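Local structure of probable sugar ABC transporter, sugar-binding protein (Streptococcus pneumoniae, 2W7Y) at residues I103-N108 / G310-S315; E133-L138 / N351-V356; F201-P206 / K256-D261. The protein binds the blood group A-trisaccharide as an extracellular solute-binding protein and probably delivers such glycans to a sugar ABC transporter. All coordinates share one frame; numbering follows the deposited sequence.

Contact 1. Residues I103-N108 / G310-S315. With A2G (2-acetamido-2-deoxy-alpha-D-galactopyranose), chain C; GAL (beta-D-galactopyranose), chain B; FUC (alpha-L-fucopyranose), chain D.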
ATOM      1  N   ILE A 103     -11.158   9.712  -9.413  1.00 23.06           N
ATOM      2  CA  ILE A 103     -10.961   9.195  -8.060  1.00 23.13           C
ATOM      3  C   ILE A 103      -9.495   8.850  -7.807  1.00 23.24           C
ATOM      4  O   ILE A 103      -8.845   8.245  -8.658  1.00 23.52           O
ATOM      5  CB  ILE A 103     -11.911   7.998  -7.726  1.00 23.21           C
ATOM      6  CG1 ILE A 103     -11.809   7.613  -6.238  1.00 23.05           C
ATOM      7  CG2 ILE A 103     -11.663   6.806  -8.668  1.00 23.03           C
ATOM      8  CD1 ILE A 103     -13.013   6.867  -5.687  1.00 22.56           C
ATOM      9  N   ASP A 104      -8.980   9.279  -6.657  1.00 23.10           N
ATOM     10  CA  ASP A 104      -7.684   8.826  -6.167  1.00 22.97           C
ATOM     11  C   ASP A 104      -7.921   7.634  -5.253  1.00 22.83           C
ATOM     12  O   ASP A 104      -8.428   7.773  -4.137  1.00 22.60           O
ATOM     13  CB  ASP A 104      -6.919   9.944  -5.437  1.00 22.95           C
ATOM     14  CG  ASP A 104      -5.617   9.448  -4.794  1.00 23.43           C
ATOM     15  OD1 ASP A 104      -5.207  10.034  -3.768  1.00 24.20           O
ATOM     16  OD2 ASP A 104      -5.007   8.474  -5.297  1.00 22.87           O
ATOM     17  N   LEU A 105      -7.547   6.462  -5.750  1.00 22.85           N
ATOM     18  CA  LEU A 105      -7.818   5.202  -5.081  1.00 22.75           C
ATOM     19  C   LEU A 105      -6.897   4.937  -3.894  1.00 22.71           C
ATOM     20  O   LEU A 105      -7.176   4.052  -3.087  1.00 22.92           O
ATOM     21  CB  LEU A 105      -7.762   4.053  -6.090  1.00 22.81           C
ATOM     22  CG  LEU A 105      -8.953   3.985  -7.050  1.00 22.68           C
ATOM     23  CD1 LEU A 105      -8.726   2.913  -8.091  1.00 22.83           C
ATOM     24  CD2 LEU A 105     -10.252   3.725  -6.277  1.00 23.09           C
ATOM     25  N   ALA A 106      -5.813   5.705  -3.796  1.00 22.62           N
ATOM     26  CA  ALA A 106      -4.916   5.693  -2.631  1.00 22.78           C
ATOM     27  C   ALA A 106      -4.329   4.317  -2.299  1.00 22.67           C
ATOM     28  O   ALA A 106      -4.242   3.939  -1.128  1.00 22.49           O
ATOM     29  CB  ALA A 106      -5.616   6.288  -1.410  1.00 22.54           C
ATOM     30  N   GLY A 107      -3.930   3.586  -3.337  1.00 22.66           N
ATOM     31  CA  GLY A 107      -3.371   2.243  -3.187  1.00 22.78           C
ATOM     32  C   GLY A 107      -4.349   1.133  -3.538  1.00 22.77           C
ATOM     33  O   GLY A 107      -3.934   0.019  -3.866  1.00 22.46           O
ATOM     34  N   ASN A 108      -5.648   1.435  -3.454  1.00 22.78           N
ATOM     35  CA  ASN A 108      -6.698   0.469  -3.771  1.00 23.05           C
ATOM     36  C   ASN A 108      -6.707   0.112  -5.248  1.00 23.10           C
ATOM     37  O   ASN A 108      -6.403   0.949  -6.089  1.00 23.24           O
ATOM     38  CB  ASN A 108      -8.075   0.992  -3.352  1.00 23.07           C
ATOM     39  CG  ASN A 108      -8.231   1.099  -1.845  1.00 23.10           C
ATOM     40  OD1 ASN A 108      -8.408   2.194  -1.304  1.00 23.28           O
ATOM     41  ND2 ASN A 108      -8.167  -0.037  -1.161  1.00 22.84           N
ATOM     42  N   GLY A 310      -4.310   4.666  -8.056  1.00 22.78           N
ATOM     43  CA  GLY A 310      -4.248   6.077  -7.724  1.00 22.86           C
ATOM     44  C   GLY A 310      -5.288   6.867  -8.475  1.00 22.92           C
ATOM     45  O   GLY A 310      -6.480   6.571  -8.392  1.00 22.82           O
ATOM     46  N   ILE A 311      -4.824   7.875  -9.207  1.00 22.93           N
ATOM     47  CA  ILE A 311      -5.686   8.718 -10.028  1.00 23.02           C
ATOM     48  C   ILE A 311      -6.291   7.897 -11.164  1.00 23.03           C
ATOM     49  O   ILE A 311      -5.574   7.342 -11.998  1.00 23.11           O
ATOM     50  CB  ILE A 311      -4.927   9.973 -10.532  1.00 23.04           C
ATOM     51  CG1 ILE A 311      -4.670  10.919  -9.355  1.00 23.21           C
ATOM     52  CG2 ILE A 311      -5.701  10.697 -11.629  1.00 22.89           C
ATOM     53  CD1 ILE A 311      -3.521  11.875  -9.562  1.00 23.86           C
ATOM     54  N   THR A 312      -7.619   7.815 -11.155  1.00 22.94           N
ATOM     55  CA  THR A 312      -8.381   6.965 -12.063  1.00 22.80           C
ATOM     56  C   THR A 312      -9.543   7.786 -12.626  1.00 22.72           C
ATOM     57  O   THR A 312     -10.277   8.427 -11.875  1.00 22.61           O
ATOM     58  CB  THR A 312      -8.924   5.725 -11.323  1.00 22.67           C
ATOM     59  OG1 THR A 312      -7.904   5.180 -10.478  1.00 22.63           O
ATOM     60  CG2 THR A 312      -9.364   4.670 -12.296  1.00 22.48           C
ATOM     61  N   ILE A 313      -9.699   7.783 -13.947  1.00 22.70           N
ATOM     62  CA  ILE A 313     -10.646   8.699 -14.593  1.00 22.87           C
ATOM     63  C   ILE A 313     -11.712   8.030 -15.463  1.00 22.80           C
ATOM     64  O   ILE A 313     -11.435   7.073 -16.189  1.00 22.86           O
ATOM     65  CB  ILE A 313      -9.913   9.884 -15.324  1.00 22.91           C
ATOM     66  CG1 ILE A 313     -10.498  10.138 -16.715  1.00 22.86           C
ATOM     67  CG2 ILE A 313      -8.413   9.619 -15.411  1.00 23.14           C
ATOM     68  CD1 ILE A 313     -10.001  11.392 -17.389  1.00 23.84           C
ATOM     69  N   SER A 314     -12.931   8.552 -15.364  1.00 22.61           N
ATOM     70  CA  SER A 314     -14.079   8.059 -16.113  1.00 22.64           C
ATOM     71  C   SER A 314     -13.913   8.180 -17.630  1.00 22.68           C
ATOM     72  O   SER A 314     -13.331   9.141 -18.125  1.00 22.40           O
ATOM     73  CB  SER A 314     -15.344   8.793 -15.664  1.00 22.63           C
ATOM     74  OG  SER A 314     -16.477   8.382 -16.409  1.00 22.21           O
ATOM     75  N   SER A 315     -14.436   7.184 -18.345  1.00 22.87           N
ATOM     76  CA  SER A 315     -14.451   7.151 -19.806  1.00 23.11           C
ATOM     77  C   SER A 315     -15.642   7.906 -20.386  1.00 23.28           C
ATOM     78  O   SER A 315     -15.663   8.224 -21.577  1.00 23.29           O
ATOM     79  CB  SER A 315     -14.513   5.707 -20.298  1.00 23.03           C
ATOM     80  OG  SER A 315     -13.218   5.198 -20.548  1.00 23.90           O
TER
HETATM   81  O5  A2G C   3      -1.804   2.508   4.053  1.00 15.14           O
HETATM   82  C1  A2G C   3      -2.335   2.359   2.710  1.00 14.61           C
HETATM   83  C2  A2G C   3      -3.380   1.256   2.743  1.00 14.31           C
HETATM   84  N2  A2G C   3      -3.997   1.068   1.429  1.00 13.82           N
HETATM   85  C3  A2G C   3      -4.492   1.632   3.731  1.00 14.75           C
HETATM   86  O3  A2G C   3      -5.531   0.651   3.704  1.00 15.05           O
HETATM   87  C4  A2G C   3      -3.921   1.811   5.139  1.00 15.13           C
HETATM   88  O4  A2G C   3      -3.401   0.565   5.623  1.00 15.66           O
HETATM   89  C5  A2G C   3      -2.801   2.858   5.085  1.00 15.36           C
HETATM   90  C6  A2G C   3      -2.118   3.033   6.440  1.00 14.71           C
HETATM   91  O6  A2G C   3      -1.016   3.927   6.280  1.00 15.36           O
HETATM   92  C7  A2G C   3      -4.048  -0.120   0.838  1.00 13.20           C
HETATM   93  O7  A2G C   3      -3.569  -1.155   1.302  1.00 12.15           O
HETATM   94  C8  A2G C   3      -4.753  -0.115  -0.515  1.00 13.02           C
HETATM   95  C1  GAL B   1      -1.754   7.089   1.575  1.00 16.73           C
HETATM   96  C2  GAL B   1      -2.639   5.868   1.828  1.00 16.42           C
HETATM   97  C3  GAL B   1      -1.788   4.603   1.974  1.00 16.01           C
HETATM   98  C4  GAL B   1      -0.755   4.474   0.848  1.00 15.18           C
HETATM   99  C5  GAL B   1       0.051   5.778   0.760  1.00 16.26           C
HETATM  100  C6  GAL B   1       1.129   5.777  -0.326  1.00 16.08           C
HETATM  101  O1  GAL B   1      -2.570   8.167   1.174  1.00 20.41           O
HETATM  102  O2  GAL B   1      -3.379   6.101   3.009  1.00 16.02           O
HETATM  103  O3  GAL B   1      -2.622   3.468   2.028  1.00 15.78           O
HETATM  104  O4  GAL B   1      -1.424   4.192  -0.359  1.00 12.44           O
HETATM  105  O5  GAL B   1      -0.830   6.862   0.532  1.00 16.42           O
HETATM  106  O6  GAL B   1       2.110   6.745  -0.002  1.00 15.93           O
HETATM  107  C1  FUC D   2      -4.809   5.909   2.861  1.00 15.48           C
HETATM  108  C2  FUC D   2      -5.503   6.140   4.205  1.00 14.98           C
HETATM  109  C3  FUC D   2      -5.508   7.635   4.531  1.00 15.08           C
HETATM  110  C4  FUC D   2      -6.206   8.409   3.412  1.00 14.49           C
HETATM  111  C5  FUC D   2      -5.532   8.085   2.075  1.00 14.14           C
HETATM  112  C6  FUC D   2      -6.244   8.723   0.886  1.00 12.44           C
HETATM  113  O2  FUC D   2      -4.825   5.431   5.212  1.00 16.07           O
HETATM  114  O3  FUC D   2      -6.109   7.887   5.783  1.00 14.27           O
HETATM  115  O4  FUC D   2      -7.580   8.072   3.364  1.00 14.34           O
HETATM  116  O5  FUC D   2      -5.439   6.685   1.849  1.00 14.38           O
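The carbonyl oxygen of G310 is gripped from both faces of its plane, L105 N on one (2.9 Å from G310 O) and the hydroxyl of T312 on the other. The site lies along two antiparallel strands of a sheet in the two-lobed solute-binding protein fold: strand 102-104 has strand 39-44 on one side and strand 311-313 on the other. I103 and T312 form a hydrogen-bonded pair, with I103 N 2.9 Å from T312 O and T312 N returning a bond to I103 O. Beside this pair the two side chains point the same way, I103 CG2 lying 4.0 Å from T312 CB. Threonine suits its place because OG1 sits beside its own backbone N (chi1 -44°), where it can turn back to G310 O while also bonding T151 OG1 and touching L105 CD1. Beyond the strand the chain makes a type I' turn from L105 to N108; G107 takes backbone angles that favour glycine. D104 braces its entry with an Asx turn, OD2 accepting from A106 N from above the carboxylate plane. The turn faces the glycan: A106 O accepts a hydrogen bond from O4 of the galactose at 2.9 Å.

Contact 2. Residues E133-L138 / N351-V356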
ATOM      1  N   GLU A 133       6.675   9.354 -18.982  1.00 23.25           N
ATOM      2  CA  GLU A 133       7.134   8.035 -18.534  1.00 23.27           C
ATOM      3  C   GLU A 133       7.829   8.134 -17.176  1.00 23.23           C
ATOM      4  O   GLU A 133       7.532   7.365 -16.259  1.00 23.07           O
ATOM      5  CB  GLU A 133       8.093   7.408 -19.555  1.00 23.24           C
ATOM      6  CG  GLU A 133       7.428   6.816 -20.797  1.00 23.57           C
ATOM      7  CD  GLU A 133       7.199   7.822 -21.928  1.00 23.85           C
ATOM      8  OE1 GLU A 133       7.501   9.027 -21.761  1.00 23.83           O
ATOM      9  OE2 GLU A 133       6.715   7.396 -23.003  1.00 23.69           O
ATOM     10  N   LYS A 134       8.753   9.090 -17.069  1.00 23.18           N
ATOM     11  CA  LYS A 134       9.525   9.330 -15.848  1.00 23.23           C
ATOM     12  C   LYS A 134       8.675   9.872 -14.705  1.00 23.20           C
ATOM     13  O   LYS A 134       8.932   9.572 -13.536  1.00 23.20           O
ATOM     14  CB  LYS A 134      10.670  10.307 -16.125  1.00 23.21           C
ATOM     15  CG  LYS A 134      11.996   9.651 -16.414  1.00 23.31           C
ATOM     16  CD  LYS A 134      13.126  10.604 -16.068  1.00 23.79           C
ATOM     17  CE  LYS A 134      14.277   9.881 -15.392  1.00 23.63           C
ATOM     18  NZ  LYS A 134      15.137  10.799 -14.594  1.00 23.89           N
ATOM     19  N   ASN A 135       7.675  10.679 -15.053  1.00 23.12           N
ATOM     20  CA  ASN A 135       6.791  11.307 -14.076  1.00 23.08           C
ATOM     21  C   ASN A 135       5.879  10.316 -13.355  1.00 23.15           C
ATOM     22  O   ASN A 135       5.578  10.496 -12.175  1.00 23.14           O
ATOM     23  CB  ASN A 135       5.952  12.403 -14.737  1.00 23.07           C
ATOM     24  CG  ASN A 135       6.793  13.543 -15.277  1.00 23.01           C
ATOM     25  OD1 ASN A 135       7.428  13.415 -16.321  1.00 23.38           O
ATOM     26  ND2 ASN A 135       6.791  14.671 -14.571  1.00 22.55           N
ATOM     27  N   VAL A 136       5.439   9.281 -14.068  1.00 23.20           N
ATOM     28  CA  VAL A 136       4.568   8.253 -13.484  1.00 23.22           C
ATOM     29  C   VAL A 136       5.376   7.100 -12.878  1.00 23.23           C
ATOM     30  O   VAL A 136       4.850   6.323 -12.073  1.00 23.30           O
ATOM     31  CB  VAL A 136       3.513   7.720 -14.497  1.00 23.20           C
ATOM     32  CG1 VAL A 136       2.631   8.862 -14.998  1.00 23.11           C
ATOM     33  CG2 VAL A 136       4.175   6.983 -15.666  1.00 23.17           C
ATOM     34  N   GLY A 137       6.646   7.003 -13.280  1.00 23.16           N
ATOM     35  CA  GLY A 137       7.600   6.044 -12.732  1.00 23.13           C
ATOM     36  C   GLY A 137       7.178   4.592 -12.811  1.00 23.22           C
ATOM     37  O   GLY A 137       6.916   4.072 -13.898  1.00 23.19           O
ATOM     38  N   LEU A 138       7.106   3.951 -11.646  1.00 23.27           N
ATOM     39  CA  LEU A 138       6.768   2.531 -11.523  1.00 23.30           C
ATOM     40  C   LEU A 138       5.370   2.176 -12.059  1.00 23.36           C
ATOM     41  O   LEU A 138       5.147   1.043 -12.487  1.00 23.38           O
ATOM     42  CB  LEU A 138       6.930   2.072 -10.063  1.00 23.25           C
ATOM     43  CG  LEU A 138       6.849   0.579  -9.716  1.00 23.31           C
ATOM     44  CD1 LEU A 138       7.912  -0.233 -10.452  1.00 23.27           C
ATOM     45  CD2 LEU A 138       6.973   0.376  -8.217  1.00 23.30           C
ATOM     46  N   ASN A 351       7.441  10.289  -9.385  1.00 23.16           N
ATOM     47  CA  ASN A 351       8.301  10.996 -10.323  1.00 23.18           C
ATOM     48  C   ASN A 351       9.773  10.711 -10.058  1.00 23.25           C
ATOM     49  O   ASN A 351      10.314  11.089  -9.016  1.00 23.18           O
ATOM     50  CB  ASN A 351       8.020  12.498 -10.266  1.00 23.16           C
ATOM     51  CG  ASN A 351       8.637  13.264 -11.420  1.00 23.22           C
ATOM     52  OD1 ASN A 351       9.505  12.759 -12.132  1.00 23.79           O
ATOM     53  ND2 ASN A 351       8.188  14.497 -11.606  1.00 23.07           N
ATOM     54  N   GLU A 352      10.410  10.052 -11.021  1.00 23.38           N
ATOM     55  CA  GLU A 352      11.800   9.616 -10.893  1.00 23.34           C
ATOM     56  C   GLU A 352      12.808  10.749 -11.089  1.00 23.39           C
ATOM     57  O   GLU A 352      14.014  10.547 -10.918  1.00 23.64           O
ATOM     58  CB  GLU A 352      12.079   8.452 -11.846  1.00 23.24           C
ATOM     59  CG  GLU A 352      11.327   7.181 -11.453  1.00 23.34           C
ATOM     60  CD  GLU A 352      11.451   6.060 -12.468  1.00 23.30           C
ATOM     61  OE1 GLU A 352      11.972   6.294 -13.580  1.00 23.29           O
ATOM     62  OE2 GLU A 352      11.020   4.936 -12.144  1.00 23.17           O
ATOM     63  N   ASN A 353      12.304  11.935 -11.441  1.00 23.35           N
ATOM     64  CA  ASN A 353      13.120  13.146 -11.535  1.00 23.25           C
ATOM     65  C   ASN A 353      13.404  13.758 -10.166  1.00 23.22           C
ATOM     66  O   ASN A 353      14.303  14.581 -10.027  1.00 23.33           O
ATOM     67  CB  ASN A 353      12.445  14.192 -12.429  1.00 23.26           C
ATOM     68  CG  ASN A 353      12.448  13.808 -13.899  1.00 23.32           C
ATOM     69  OD1 ASN A 353      13.468  13.379 -14.441  1.00 23.51           O
ATOM     70  ND2 ASN A 353      11.307  13.985 -14.556  1.00 23.15           N
ATOM     71  N   VAL A 354      12.622  13.364  -9.163  1.00 23.33           N
ATOM     72  CA  VAL A 354      12.817  13.833  -7.793  1.00 23.27           C
ATOM     73  C   VAL A 354      13.911  13.006  -7.127  1.00 23.36           C
ATOM     74  O   VAL A 354      13.773  11.792  -6.963  1.00 23.34           O
ATOM     75  CB  VAL A 354      11.511  13.765  -6.963  1.00 23.21           C
ATOM     76  CG1 VAL A 354      11.757  14.236  -5.535  1.00 22.93           C
ATOM     77  CG2 VAL A 354      10.428  14.602  -7.608  1.00 23.13           C
ATOM     78  N   ASN A 355      15.001  13.675  -6.761  1.00 23.47           N
ATOM     79  CA  ASN A 355      16.145  13.016  -6.141  1.00 23.45           C
ATOM     80  C   ASN A 355      15.925  12.801  -4.642  1.00 23.40           C
ATOM     81  O   ASN A 355      16.295  13.638  -3.819  1.00 23.49           O
ATOM     82  CB  ASN A 355      17.433  13.805  -6.407  1.00 23.30           C
ATOM     83  CG  ASN A 355      18.680  12.933  -6.349  1.00 23.48           C
ATOM     84  OD1 ASN A 355      18.652  11.806  -5.850  1.00 23.65           O
ATOM     85  ND2 ASN A 355      19.785  13.456  -6.869  1.00 23.38           N
ATOM     86  N   VAL A 356      15.324  11.664  -4.310  1.00 23.39           N
ATOM     87  CA  VAL A 356      14.973  11.304  -2.932  1.00 23.37           C
ATOM     88  C   VAL A 356      16.183  11.251  -1.989  1.00 23.40           C
ATOM     89  O   VAL A 356      16.097  11.706  -0.846  1.00 23.33           O
ATOM     90  CB  VAL A 356      14.171   9.963  -2.889  1.00 23.42           C
ATOM     91  CG1 VAL A 356      14.246   9.303  -1.518  1.00 23.17           C
ATOM     92  CG2 VAL A 356      12.724  10.192  -3.309  1.00 22.92           C
TER
HETATM   93  O   HOH W   1       9.181   4.955  -9.875  1.00 16.89           O
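K134 and N135, on the short helix 133-136, run past N351 and E352, and the CA atoms of N135 and N351 come within 4.1 Å. One backbone bond crosses the interface, E352 N reaching K134 O at 3.0 Å and an almost linear 176°. The CA of N351 adds weaker CH···O contacts to K134 O and N135 O. K134 O, in the short helix, thus accepts from the loop that follows helix 335-343. That loop contains a type I turn from N351 to V354, reinforced by an Asx turn in which N351 OD1 accepts from N353 N, and asparagine is well suited to opening it. The rest of its amide is used as well: ND2 bonds D335 OD1. N135 lies alongside, its amide plane 40° from that of N351, and the two ND2 atoms, both donors, stand 3.3 Å apart; each is drawn to its own acceptor, N135 ND2 to T333 O. Toward solvent, the K134 chain bends at chi3 (139°) and crosses N353 at about a right angle, bringing NZ to N353 OD1 at 3.1 Å from above the amide plane, while CD rests against the same oxygen. G137, the first residue past the helix, has a positive phi, which favours glycine. E352, extended beyond CG, lays its carboxylate against this residue, OE2 3.6 Å from G137 CA. A water accepts a weak bond from L138 N and donates to E352 OE2 at 2.9 Å.

Contact 3. Residues F201-P206 / K256-D261. With A2G (2-acetamido-2-deoxy-alpha-D-galactopyranose), chain C.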
ATOM      1  N   PHE A 201       2.826  -7.817  17.130  1.00 22.87           N
ATOM      2  CA  PHE A 201       2.375  -6.976  16.024  1.00 22.90           C
ATOM      3  C   PHE A 201       0.854  -6.951  15.918  1.00 22.93           C
ATOM      4  O   PHE A 201       0.165  -7.831  16.446  1.00 22.93           O
ATOM      5  CB  PHE A 201       2.998  -7.435  14.692  1.00 22.91           C
ATOM      6  CG  PHE A 201       2.778  -8.897  14.373  1.00 22.99           C
ATOM      7  CD1 PHE A 201       3.725  -9.854  14.737  1.00 23.08           C
ATOM      8  CD2 PHE A 201       1.634  -9.313  13.690  1.00 22.94           C
ATOM      9  CE1 PHE A 201       3.530 -11.208  14.443  1.00 22.71           C
ATOM     10  CE2 PHE A 201       1.428 -10.661  13.391  1.00 23.14           C
ATOM     11  CZ  PHE A 201       2.380 -11.613  13.769  1.00 23.18           C
ATOM     12  N   GLY A 202       0.332  -5.931  15.241  1.00 23.01           N
ATOM     13  CA  GLY A 202      -1.081  -5.898  14.879  1.00 22.94           C
ATOM     14  C   GLY A 202      -1.360  -6.799  13.690  1.00 22.98           C
ATOM     15  O   GLY A 202      -0.613  -6.794  12.711  1.00 23.12           O
ATOM     16  N   ALA A 203      -2.433  -7.579  13.781  1.00 23.11           N
ATOM     17  CA  ALA A 203      -2.858  -8.454  12.690  1.00 23.27           C
ATOM     18  C   ALA A 203      -4.197  -7.998  12.112  1.00 23.39           C
ATOM     19  O   ALA A 203      -4.932  -7.245  12.747  1.00 23.59           O
ATOM     20  CB  ALA A 203      -2.933  -9.901  13.160  1.00 23.25           C
ATOM     21  N   GLY A 204      -4.511  -8.467  10.910  1.00 23.61           N
ATOM     22  CA  GLY A 204      -5.688  -8.008  10.169  1.00 23.67           C
ATOM     23  C   GLY A 204      -5.233  -7.675   8.763  1.00 23.74           C
ATOM     24  O   GLY A 204      -4.693  -8.538   8.068  1.00 23.86           O
ATOM     25  N   GLU A 205      -5.429  -6.421   8.353  1.00 23.69           N
ATOM     26  CA  GLU A 205      -4.844  -5.907   7.112  1.00 23.61           C
ATOM     27  C   GLU A 205      -3.314  -6.084   7.062  1.00 23.66           C
ATOM     28  O   GLU A 205      -2.791  -6.527   6.040  1.00 23.97           O
ATOM     29  CB  GLU A 205      -5.224  -4.434   6.884  1.00 23.62           C
ATOM     30  CG  GLU A 205      -4.614  -3.808   5.618  1.00 23.46           C
ATOM     31  CD  GLU A 205      -4.791  -2.295   5.546  1.00 23.90           C
ATOM     32  OE1 GLU A 205      -5.092  -1.782   4.450  1.00 23.37           O
ATOM     33  OE2 GLU A 205      -4.632  -1.614   6.582  1.00 24.44           O
ATOM     34  N   PRO A 206      -2.590  -5.735   8.152  1.00 23.57           N
ATOM     35  CA  PRO A 206      -1.129  -5.896   8.151  1.00 23.50           C
ATOM     36  C   PRO A 206      -0.611  -7.325   7.950  1.00 23.51           C
ATOM     37  O   PRO A 206       0.546  -7.501   7.566  1.00 23.82           O
ATOM     38  CB  PRO A 206      -0.725  -5.402   9.540  1.00 23.41           C
ATOM     39  CG  PRO A 206      -1.827  -4.504   9.960  1.00 23.48           C
ATOM     40  CD  PRO A 206      -3.057  -5.140   9.420  1.00 23.50           C
ATOM     41  N   LYS A 256      -6.691 -11.560  20.395  1.00 23.56           N
ATOM     42  CA  LYS A 256      -6.900 -10.213  20.916  1.00 23.47           C
ATOM     43  C   LYS A 256      -6.267  -9.151  20.013  1.00 23.30           C
ATOM     44  O   LYS A 256      -6.697  -7.999  20.005  1.00 23.23           O
ATOM     45  CB  LYS A 256      -6.288 -10.129  22.316  1.00 23.59           C
ATOM     46  CG  LYS A 256      -6.769  -8.978  23.191  1.00 23.86           C
ATOM     47  CD  LYS A 256      -5.760  -8.686  24.302  1.00 24.04           C
ATOM     48  CE  LYS A 256      -5.627  -9.857  25.269  1.00 24.66           C
ATOM     49  NZ  LYS A 256      -4.241  -9.975  25.810  1.00 24.93           N
ATOM     50  N   ASN A 257      -5.255  -9.548  19.246  1.00 23.22           N
ATOM     51  CA  ASN A 257      -4.452  -8.596  18.478  1.00 23.20           C
ATOM     52  C   ASN A 257      -4.677  -8.602  16.959  1.00 23.11           C
ATOM     53  O   ASN A 257      -3.832  -8.128  16.198  1.00 22.94           O
ATOM     54  CB  ASN A 257      -2.967  -8.768  18.829  1.00 23.17           C
ATOM     55  CG  ASN A 257      -2.710  -8.671  20.324  1.00 23.19           C
ATOM     56  OD1 ASN A 257      -2.192  -9.605  20.937  1.00 23.16           O
ATOM     57  ND2 ASN A 257      -3.091  -7.545  20.923  1.00 23.11           N
ATOM     58  N   ALA A 258      -5.832  -9.111  16.531  1.00 23.18           N
ATOM     59  CA  ALA A 258      -6.174  -9.183  15.107  1.00 23.42           C
ATOM     60  C   ALA A 258      -7.430  -8.389  14.724  1.00 23.64           C
ATOM     61  O   ALA A 258      -7.913  -8.486  13.592  1.00 23.83           O
ATOM     62  CB  ALA A 258      -6.310 -10.635  14.673  1.00 23.33           C
ATOM     63  N   GLY A 259      -7.946  -7.595  15.656  1.00 23.78           N
ATOM     64  CA  GLY A 259      -9.160  -6.820  15.412  1.00 24.09           C
ATOM     65  C   GLY A 259      -8.940  -5.405  14.898  1.00 24.28           C
ATOM     66  O   GLY A 259      -9.392  -4.440  15.530  1.00 24.33           O
ATOM     67  N   GLY A 260      -8.258  -5.272  13.755  1.00 24.24           N
ATOM     68  CA  GLY A 260      -8.117  -3.959  13.112  1.00 24.17           C
ATOM     69  C   GLY A 260      -7.275  -3.838  11.853  1.00 24.12           C
ATOM     70  O   GLY A 260      -6.674  -4.808  11.392  1.00 24.10           O
ATOM     71  N   ASP A 261      -7.251  -2.626  11.298  1.00 24.16           N
ATOM     72  CA  ASP A 261      -6.411  -2.284  10.145  1.00 24.18           C
ATOM     73  C   ASP A 261      -5.166  -1.513  10.588  1.00 24.15           C
ATOM     74  O   ASP A 261      -5.033  -1.166  11.768  1.00 24.21           O
ATOM     75  CB  ASP A 261      -7.204  -1.467   9.117  1.00 24.16           C
ATOM     76  CG  ASP A 261      -8.290  -2.281   8.428  1.00 24.48           C
ATOM     77  OD1 ASP A 261      -8.421  -3.488   8.739  1.00 24.75           O
ATOM     78  OD2 ASP A 261      -9.016  -1.718   7.572  1.00 24.76           O
TER
HETATM   79  O5  A2G C   3      -1.804   2.508   4.053  1.00 15.14           O
HETATM   80  C1  A2G C   3      -2.335   2.359   2.710  1.00 14.61           C
HETATM   81  C2  A2G C   3      -3.380   1.256   2.743  1.00 14.31           C
HETATM   82  N2  A2G C   3      -3.997   1.068   1.429  1.00 13.82           N
HETATM   83  C3  A2G C   3      -4.492   1.632   3.731  1.00 14.75           C
HETATM   84  O3  A2G C   3      -5.531   0.651   3.704  1.00 15.05           O
HETATM   85  C4  A2G C   3      -3.921   1.811   5.139  1.00 15.13           C
HETATM   86  O4  A2G C   3      -3.401   0.565   5.623  1.00 15.66           O
HETATM   87  C5  A2G C   3      -2.801   2.858   5.085  1.00 15.36           C
HETATM   88  C6  A2G C   3      -2.118   3.033   6.440  1.00 14.71           C
HETATM   89  O6  A2G C   3      -1.016   3.927   6.280  1.00 15.36           O
HETATM   90  C7  A2G C   3      -4.048  -0.120   0.838  1.00 13.20           C
HETATM   91  O7  A2G C   3      -3.569  -1.155   1.302  1.00 12.15           O
HETATM   92  C8  A2G C   3      -4.753  -0.115  -0.515  1.00 13.02           C
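The carboxylates of E205 and D261 are turned 41° against each other, and their side chains cross at about a right angle. D261 CB stands off one face of the E205 carboxylate, 3.6 Å from E205 OE2, while O4 of the N-acetylgalactosamine lies on the other side of that plane. This is the glycan pocket of a two-lobed solute-binding protein, and E205 makes a two-pronged acceptor for vicinal sugar hydroxyls: O3 donates to E205 OE1 at 2.6 Å and O4 to E205 OE2 at 2.7 Å. Glutamate offers two acceptor oxygens on a long chain; with CG anti to the backbone N (chi1 178°) and the chain extended beyond it, the carboxylate is carried out to the sugar. OE2 also accepts from A262 N, at the start of helix 262-270, a further bond that should limit the carboxylate's rotation. The acid of D261 lies close enough, E205 OE2 to D261 OD2 4.5 Å, that it might raise the proton affinity of the pair, while the helix start and a long, weak ion pair to R209 might work the other way. Behind E205 the two loops pack through backbone and small residues. G204 takes backbone angles that call for glycine, and its CA makes a CH···O contact to G260 O. Alanines fit the close approach of the chains, A203 CB meeting A258 CB at 3.8 Å. A203 O is satisfied by the hydroxyl of Y265, and A203 N donates to N257 O at 2.8 Å.

Along the chain the six segments come in the order 103-108, 133-138, 201-206, 256-261, 310-315 and 351-356, so contacts 1 and 2 interlock while contact 3 is nested inside the loops closed by both. The centres of contacts 1 and 2 lie about 19 Å apart. Contact 3 is on the opposite side of the chain's centre, its own centre about 26 Å from that of contact 1 and about 33 Å from that of contact 2. Contacts 1 and 3 share no strand or helix, yet both touch the N-acetylgalactosamine, and their nearest atoms are about 7 Å apart, as expected for a sugar held in the cleft between two lobes. Contact 2 ties helix 133-136 to a surface loop and stays off the glycan.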